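Local coordinates for AopB (Aeromonas hydrophila, PDB 3WXX), which probably serves as a translocator of the type III secretion system, kept by the chaperone AcrH before it helps build the translocon in the host membrane, at residues 187-190 against 191-195. Residues are numbered along the deposited sequence; the frame is centred on the assembly and turned at random.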
ATOM      1  N   GLU B 187      -8.894   4.485   9.977  1.00 87.02           N
ATOM      2  CA  GLU B 187      -8.397   4.417   8.595  1.00 74.15           C
ATOM      3  C   GLU B 187      -9.235   3.480   7.729  1.00 61.62           C
ATOM      4  O   GLU B 187      -9.647   3.839   6.610  1.00 53.72           O
ATOM      5  CB  GLU B 187      -6.933   3.969   8.576  1.00 83.81           C
ATOM      6  CG  GLU B 187      -6.242   4.246   7.255  1.00 96.70           C
ATOM      7  CD  GLU B 187      -6.579   5.617   6.658  1.00110.49           C
ATOM      8  OE1 GLU B 187      -6.220   6.658   7.275  1.00107.59           O
ATOM      9  OE2 GLU B 187      -7.211   5.651   5.565  1.00112.78           O
ATOM     10  N   ILE B 188      -9.533   2.302   8.271  1.00 50.20           N
ATOM     11  CA  ILE B 188     -10.366   1.365   7.546  1.00 51.45           C
ATOM     12  C   ILE B 188     -11.615   2.089   7.151  1.00 54.48           C
ATOM     13  O   ILE B 188     -11.934   2.195   5.983  1.00 54.44           O
ATOM     14  CB  ILE B 188     -10.760   0.150   8.370  1.00 50.50           C
ATOM     15  CG1 ILE B 188      -9.539  -0.691   8.739  1.00 49.44           C
ATOM     16  CG2 ILE B 188     -11.794  -0.681   7.602  1.00 48.77           C
ATOM     17  CD1 ILE B 188      -9.909  -1.932   9.551  1.00 54.27           C
ATOM     18  N   LEU B 189     -12.314   2.607   8.153  1.00 68.58           N
ATOM     19  CA  LEU B 189     -13.581   3.263   7.940  1.00 67.84           C
ATOM     20  C   LEU B 189     -13.469   4.375   6.938  1.00 66.45           C
ATOM     21  O   LEU B 189     -14.298   4.466   6.037  1.00 67.53           O
ATOM     22  CB  LEU B 189     -14.101   3.785   9.254  1.00 79.83           C
ATOM     23  CG  LEU B 189     -15.358   4.657   9.247  1.00 85.39           C
ATOM     24  CD1 LEU B 189     -16.502   4.061   8.439  1.00 83.27           C
ATOM     25  CD2 LEU B 189     -15.757   4.861  10.703  1.00 90.29           C
ATOM     26  N   VAL B 190     -12.434   5.205   7.038  1.00 75.04           N
ATOM     27  CA  VAL B 190     -12.306   6.316   6.056  1.00 84.49           C
ATOM     28  C   VAL B 190     -12.133   5.719   4.632  1.00 74.74           C
ATOM     29  O   VAL B 190     -12.809   6.150   3.676  1.00 61.03           O
ATOM     30  CB  VAL B 190     -11.233   7.410   6.412  1.00 98.15           C
ATOM     31  CG1 VAL B 190     -10.916   7.469   7.904  1.00 94.23           C
ATOM     32  CG2 VAL B 190      -9.944   7.201   5.632  1.00110.68           C
ATOM     33  N   ALA B 191     -11.259   4.705   4.517  1.00 62.86           N
ATOM     34  CA  ALA B 191     -11.020   4.018   3.231  1.00 62.78           C
ATOM     35  C   ALA B 191     -12.307   3.498   2.591  1.00 59.41           C
ATOM     36  O   ALA B 191     -12.522   3.680   1.388  1.00 44.84           O
ATOM     37  CB  ALA B 191     -10.017   2.875   3.401  1.00 64.79           C
ATOM     38  N   ILE B 192     -13.155   2.843   3.399  1.00 59.11           N
ATOM     39  CA  ILE B 192     -14.467   2.368   2.912  1.00 58.29           C
ATOM     40  C   ILE B 192     -15.301   3.490   2.320  1.00 61.92           C
ATOM     41  O   ILE B 192     -15.910   3.335   1.254  1.00 52.88           O
ATOM     42  CB  ILE B 192     -15.307   1.679   4.000  1.00 50.11           C
ATOM     43  CG1 ILE B 192     -14.805   0.259   4.210  1.00 53.85           C
ATOM     44  CG2 ILE B 192     -16.732   1.531   3.544  1.00 49.95           C
ATOM     45  CD1 ILE B 192     -13.755   0.153   5.266  1.00 57.36           C
ATOM     46  N   VAL B 193     -15.333   4.614   3.023  1.00 63.27           N
ATOM     47  CA  VAL B 193     -16.098   5.737   2.539  1.00 69.40           C
ATOM     48  C   VAL B 193     -15.471   6.175   1.226  1.00 68.04           C
ATOM     49  O   VAL B 193     -16.157   6.296   0.203  1.00 65.71           O
ATOM     50  CB  VAL B 193     -16.121   6.890   3.563  1.00 75.84           C
ATOM     51  CG1 VAL B 193     -16.813   8.106   2.980  1.00 77.28           C
ATOM     52  CG2 VAL B 193     -16.821   6.458   4.844  1.00 75.26           C
ATOM     53  N   SER B 194     -14.161   6.414   1.263  1.00 63.10           N
ATOM     54  CA  SER B 194     -13.432   6.846   0.065  1.00 65.50           C
ATOM     55  C   SER B 194     -13.748   5.920  -1.104  1.00 70.02           C
ATOM     56  O   SER B 194     -13.921   6.405  -2.217  1.00 79.03           O
ATOM     57  CB  SER B 194     -11.922   6.888   0.318  1.00 67.89           C
ATOM     58  OG  SER B 194     -11.636   7.069   1.706  1.00 82.50           O
ATOM     59  N   ILE B 195     -13.798   4.593  -0.873  1.00 66.75           N
ATOM     60  CA  ILE B 195     -14.134   3.657  -1.968  1.00 61.49           C
ATOM     61  C   ILE B 195     -15.542   3.955  -2.440  1.00 58.52           C
ATOM     62  O   ILE B 195     -15.779   4.101  -3.635  1.00 51.83           O
ATOM     63  CB  ILE B 195     -14.055   2.158  -1.583  1.00 62.55           C
ATOM     64  CG1 ILE B 195     -12.634   1.697  -1.220  1.00 66.29           C
ATOM     65  CG2 ILE B 195     -14.536   1.282  -2.728  1.00 58.52           C
ATOM     66  CD1 ILE B 195     -11.656   1.672  -2.373  1.00 68.45           C
TER
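S194 reaches back one turn to the carbonyl of V190 in a run of regular alpha-helix, part of helix 179-198 and of a predicted transmembrane segment. Two donors grip V190 O: the backbone N of S194, at 2.8 Å and almost straight (178°), and the buried hydroxyl OG of the same residue, modelled at a very short 2.5 Å that is doubtful in detail at this resolution. The carbonyls ahead of V190 are satisfied in the usual i to i+4 manner. A191 N bonds to E187 O at 2.8 Å; I192 N bonds to I188 O, less surely because the position of that oxygen is uncertain; and V193 N meets L189 O over a longer 3.2 Å, the donor lying 20° off the plane of the L189 carbonyl. The ladder continues with I195 N on A191 O at 2.8 Å, and S194 O accepts the hydroxyl of T198. I188 and I192, one turn apart on the same flank, reach helix 201-217, whereas A191 packs on V145, M148 and M149 of helix 126-151. S194 itself lies against T36 and A39 of helix 24-42. L189 and V193 touch only loosely, CD1 of L189 standing 4.3 Å from CG2 of V193.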